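Local coordinates for protein alanine racemase, biosynthetic (Pseudomonas aeruginosa PAO1, PDB 6A2F) that is an alanine racemase-family protein that forms a two-chain assembly, each subunit joining an N-terminal TIM-barrel domain to a beta-rich C-terminal domain and carrying a pyridoxal phosphate cofactor, at residues A[44-49]-A[54-59]; A[346-349]-A[353-356]. One frame throughout, in Å; residues are numbered along the deposited sequence.

Contact 1 (A[44-49]-A[54-59])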
loop_
_atom_site.group_PDB
_atom_site.type_symbol
_atom_site.label_atom_id
_atom_site.label_comp_id
_atom_site.label_asym_id
_atom_site.label_seq_id
_atom_site.Cartn_x
_atom_site.Cartn_y
_atom_site.Cartn_z
ATOM N N GLU A 44 17.809 4.052 -6.969
ATOM C CA GLU A 44 18.749 4.707 -6.054
ATOM C C GLU A 44 19.502 3.722 -5.149
ATOM O O GLU A 44 20.696 3.902 -4.884
ATOM C CB GLU A 44 18.044 5.781 -5.220
ATOM C CG GLU A 44 17.612 7.015 -6.007
ATOM C CD GLU A 44 16.246 6.877 -6.682
ATOM O OE1 GLU A 44 15.547 5.846 -6.495
ATOM O OE2 GLU A 44 15.862 7.823 -7.410
ATOM N N VAL A 45 18.813 2.682 -4.685
ATOM C CA VAL A 45 19.438 1.658 -3.845
ATOM C C VAL A 45 20.516 0.860 -4.597
ATOM O O VAL A 45 21.617 0.649 -4.071
ATOM C CB VAL A 45 18.385 0.728 -3.202
ATOM C CG1 VAL A 45 19.044 -0.467 -2.526
ATOM C CG2 VAL A 45 17.536 1.506 -2.202
ATOM N N VAL A 46 20.201 0.437 -5.821
ATOM C CA VAL A 46 21.155 -0.272 -6.679
ATOM C C VAL A 46 22.357 0.615 -7.028
ATOM O O VAL A 46 23.493 0.145 -7.042
ATOM C CB VAL A 46 20.483 -0.823 -7.962
ATOM C CG1 VAL A 46 21.512 -1.360 -8.944
ATOM C CG2 VAL A 46 19.487 -1.920 -7.614
ATOM N N THR A 47 22.105 1.899 -7.283
ATOM C CA THR A 47 23.171 2.872 -7.554
ATOM C C THR A 47 24.123 3.021 -6.357
ATOM O O THR A 47 25.339 3.076 -6.530
ATOM C CB THR A 47 22.584 4.241 -7.970
ATOM O OG1 THR A 47 21.796 4.073 -9.152
ATOM C CG2 THR A 47 23.681 5.274 -8.239
ATOM N N ALA A 48 23.561 3.072 -5.150
ATOM C CA ALA A 48 24.360 3.142 -3.935
ATOM C C ALA A 48 25.163 1.854 -3.698
ATOM O O ALA A 48 26.297 1.913 -3.215
ATOM C CB ALA A 48 23.471 3.451 -2.741
ATOM N N LEU A 49 24.577 0.704 -4.049
ATOM C CA LEU A 49 25.224 -0.608 -3.897
ATOM C C LEU A 49 25.804 -1.141 -5.219
ATOM O O LEU A 49 26.036 -2.349 -5.370
ATOM C CB LEU A 49 24.242 -1.632 -3.302
ATOM C CG LEU A 49 23.665 -1.403 -1.895
ATOM C CD1 LEU A 49 22.503 -2.353 -1.638
ATOM C CD2 LEU A 49 24.724 -1.529 -0.801
ATOM N N ASP A 54 27.836 -7.836 -4.075
ATOM C CA ASP A 54 28.360 -8.979 -4.814
ATOM C C ASP A 54 27.395 -9.378 -5.922
ATOM O O ASP A 54 27.800 -9.937 -6.930
ATOM C CB ASP A 54 28.606 -10.161 -3.873
ATOM C CG ASP A 54 29.497 -9.799 -2.697
ATOM O OD1 ASP A 54 30.440 -8.995 -2.879
ATOM O OD2 ASP A 54 29.252 -10.318 -1.586
ATOM N N GLY A 55 26.118 -9.074 -5.721
ATOM C CA GLY A 55 25.087 -9.325 -6.716
ATOM C C GLY A 55 23.748 -8.815 -6.237
ATOM O O GLY A 55 23.633 -8.323 -5.118
ATOM N N PHE A 56 22.729 -8.942 -7.081
ATOM C CA PHE A 56 21.391 -8.462 -6.746
ATOM C C PHE A 56 20.348 -9.553 -6.908
ATOM O O PHE A 56 20.452 -10.388 -7.805
ATOM C CB PHE A 56 21.022 -7.258 -7.617
ATOM C CG PHE A 56 21.905 -6.065 -7.404
ATOM C CD1 PHE A 56 21.686 -5.202 -6.337
ATOM C CD2 PHE A 56 22.959 -5.804 -8.269
ATOM C CE1 PHE A 56 22.501 -4.102 -6.135
ATOM C CE2 PHE A 56 23.781 -4.702 -8.075
ATOM C CZ PHE A 56 23.551 -3.851 -7.009
ATOM N N ALA A 57 19.346 -9.539 -6.035
ATOM C CA ALA A 57 18.217 -10.460 -6.140
ATOM C C ALA A 57 16.896 -9.691 -6.237
ATOM O O ALA A 57 16.649 -8.748 -5.472
ATOM C CB ALA A 57 18.199 -11.420 -4.960
ATOM N N VAL A 58 16.061 -10.098 -7.193
ATOM C CA VAL A 58 14.745 -9.484 -7.422
ATOM C C VAL A 58 13.646 -10.547 -7.548
ATOM O O VAL A 58 13.936 -11.743 -7.601
ATOM C CB VAL A 58 14.748 -8.567 -8.666
ATOM C CG1 VAL A 58 15.609 -7.328 -8.434
ATOM C CG2 VAL A 58 15.197 -9.334 -9.908
ATOM N N ALA A 59 12.392 -10.099 -7.611
ATOM C CA ALA A 59 11.228 -10.995 -7.638
ATOM C C ALA A 59 10.689 -11.354 -9.042
ATOM O O ALA A 59 9.930 -12.323 -9.194
ATOM C CB ALA A 59 10.113 -10.409 -6.781
#
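The aromatic ring of F56 fills the gap between strand 55-58 and helix 42-48, meeting V46 and L49 near the helix's C-terminal end. The main interaction is a CH-pi contact: V46 CG1 sits over one face of the ring, 4.2 Å from the F56 ring centroid and 27° off its normal. Displaced toward the ring's outer end, this methyl comes within 3.8 Å of F56 CZ. With CG1 anti to the backbone N (chi1 171°), both valine methyls reach the ring, CG2 lying 4.0 Å from F56 CE1.

Apolar packing continues at L49, whose CB is 4.1 Å from F56 CE1. A polar atom joins in too: L49 O comes obliquely to the ring and stands 3.3 Å from F56 CZ. L49 is where the chain leaves helical geometry.

All three residues are buried. V67 of helix 61-70 and A31 of strand 28-32 also pack on F56, while L49 meets I13 and Y17 of helix 10-22. Strand 28-32, helix 42-48 and the adjacent parallel strand 55-58 form a beta-alpha-beta crossover, the repeating unit of the TIM barrel, and this contact packs the crossover helix against the second strand of the unit.

Contact 2 (A[346-349]-A[353-356])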
loop_
_atom_site.group_PDB
_atom_site.type_symbol
_atom_site.label_atom_id
_atom_site.label_comp_id
_atom_site.label_asym_id
_atom_site.label_seq_id
_atom_site.Cartn_x
_atom_site.Cartn_y
_atom_site.Cartn_z
ATOM N N SER A 346 7.452 -1.326 2.309
ATOM C CA SER A 346 7.255 -1.651 0.895
ATOM C C SER A 346 5.947 -1.123 0.306
ATOM O O SER A 346 5.755 -1.174 -0.910
ATOM C CB SER A 346 7.391 -3.155 0.652
ATOM O OG SER A 346 6.284 -3.844 1.180
ATOM N N LYS A 347 5.060 -0.606 1.156
ATOM C CA LYS A 347 3.772 -0.086 0.687
ATOM C C LYS A 347 3.637 1.438 0.682
ATOM O O LYS A 347 2.551 1.971 0.416
ATOM C CB LYS A 347 2.606 -0.725 1.436
ATOM C CG LYS A 347 2.196 -2.050 0.838
ATOM C CD LYS A 347 0.713 -2.303 1.034
ATOM C CE LYS A 347 0.469 -3.329 2.119
ATOM N NZ LYS A 347 -0.890 -3.919 1.981
ATOM N N VAL A 348 4.732 2.133 0.971
ATOM C CA VAL A 348 4.772 3.580 0.791
ATOM C C VAL A 348 4.549 3.871 -0.703
ATOM O O VAL A 348 5.352 3.480 -1.555
ATOM C CB VAL A 348 6.095 4.179 1.322
ATOM C CG1 VAL A 348 6.153 5.673 1.062
ATOM C CG2 VAL A 348 6.250 3.887 2.808
ATOM N N THR A 349 3.440 4.538 -1.007
ATOM C CA THR A 349 2.940 4.640 -2.390
ATOM C C THR A 349 3.665 5.678 -3.243
ATOM O O THR A 349 4.382 6.533 -2.721
ATOM C CB THR A 349 1.429 4.944 -2.420
ATOM O OG1 THR A 349 1.169 6.128 -1.653
ATOM C CG2 THR A 349 0.629 3.775 -1.849
ATOM N N PRO A 353 6.699 11.439 -2.270
ATOM C CA PRO A 353 8.000 11.673 -2.899
ATOM C C PRO A 353 9.144 11.108 -2.072
ATOM O O PRO A 353 9.077 11.094 -0.843
ATOM C CB PRO A 353 8.097 13.203 -2.980
ATOM C CG PRO A 353 7.086 13.724 -2.023
ATOM C CD PRO A 353 5.993 12.699 -1.975
ATOM N N ARG A 354 10.176 10.631 -2.754
ATOM C CA ARG A 354 11.372 10.145 -2.093
ATOM C C ARG A 354 12.468 11.202 -2.218
ATOM O O ARG A 354 12.716 11.708 -3.314
ATOM C CB ARG A 354 11.828 8.813 -2.713
ATOM C CG ARG A 354 10.738 7.757 -2.917
ATOM C CD ARG A 354 10.107 7.323 -1.601
ATOM N NE ARG A 354 9.592 5.956 -1.619
ATOM C CZ ARG A 354 8.337 5.612 -1.908
ATOM N NH1 ARG A 354 7.435 6.532 -2.226
ATOM N NH2 ARG A 354 7.982 4.335 -1.878
ATOM N N ARG A 355 13.091 11.558 -1.094
ATOM C CA ARG A 355 14.299 12.398 -1.096
ATOM C C ARG A 355 15.476 11.555 -0.630
ATOM O O ARG A 355 15.330 10.722 0.268
ATOM C CB ARG A 355 14.168 13.625 -0.177
ATOM C CG ARG A 355 13.103 14.666 -0.521
ATOM C CD ARG A 355 13.266 15.320 -1.888
ATOM N NE ARG A 355 12.432 14.659 -2.895
ATOM C CZ ARG A 355 11.924 15.250 -3.977
ATOM N NH1 ARG A 355 11.177 14.548 -4.823
ATOM N NH2 ARG A 355 12.155 16.539 -4.218
ATOM N N TYR A 356 16.644 11.781 -1.224
ATOM C CA TYR A 356 17.821 10.977 -0.907
ATOM C C TYR A 356 18.915 11.808 -0.263
ATOM O O TYR A 356 19.297 12.858 -0.775
ATOM C CB TYR A 356 18.291 10.199 -2.143
ATOM C CG TYR A 356 17.237 9.212 -2.598
ATOM C CD1 TYR A 356 17.189 7.922 -2.071
ATOM C CD2 TYR A 356 16.251 9.585 -3.515
ATOM C CE1 TYR A 356 16.208 7.023 -2.461
ATOM C CE2 TYR A 356 15.263 8.697 -3.909
ATOM C CZ TYR A 356 15.243 7.415 -3.380
ATOM O OH TYR A 356 14.264 6.522 -3.770
#
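R354 reaches across from strand 354-356 to V348 and T349, ending in a guanidinium that binds the carbonyls of both. Its first bond, from CA to CB, points neither at nor away from the loop, and the bend about CB-CG (chi2 -62°) helps bring the far end to it. The side chain also packs on A6 of strand 4-8. Beyond CD, NE is hydrogen-bonded outside the two segments.

The closest contacts across begin at CZ: V348 CG1, 3.7 Å from R354 CZ, lies over one face of the guanidinium, offset toward its rim on the NH1 side. There V348 CG1 is 3.6 Å from R354 NH1. The valine CB stands 3.7 Å from R354 NH2, giving the flat group an apolar cover.

The two terminal nitrogens make the polar bonds. R354 NH2 donates to V348 O at 2.8 Å (N-H...O 150°), the oxygen tilted slightly from the guanidinium plane. R354 NH1 donates to T349 O at 3.1 Å (156°), and this oxygen lies almost in that plane. Both donors stand above the carbonyl planes, not on a lone pair. Each nitrogen has a second carbonyl, V352 O for NH1 and G39 O for NH2; the four oxygens fix the group's rotation, and their partial negative charges would stabilise the cation.

Around this anchor, T349 bonds through its backbone to D275 and through OG1 to A274 O. Helix 341-346 leads into the loop, where K347 NZ reaches Y277 O of the second subunit, while strand 354-356 pairs in parallel with strand 4-8, R355 and P353 bonding A6.

In the fold
Contact 1 is buried between a strand and the surrounding helices of the N-terminal barrel, and contact 2 is a partly buried loop-to-strand tie in the C-terminal domain. The first relies on an aromatic ring and aliphatic groups between helix and strand; the second has a charged side chain bonded to backbone carbonyls, where regular structure gives way to a loop. They share no helix or strand, yet their centres are only about 17 Å apart and they touch: E44 OE1 and Y356 OH, 3.1 Å apart, probably share a hydrogen bond. Y356 OH also bonds H40 O and R354 bonds G39 O, so strand 354-356 holds the chain leading into helix 42-48 where the domains meet.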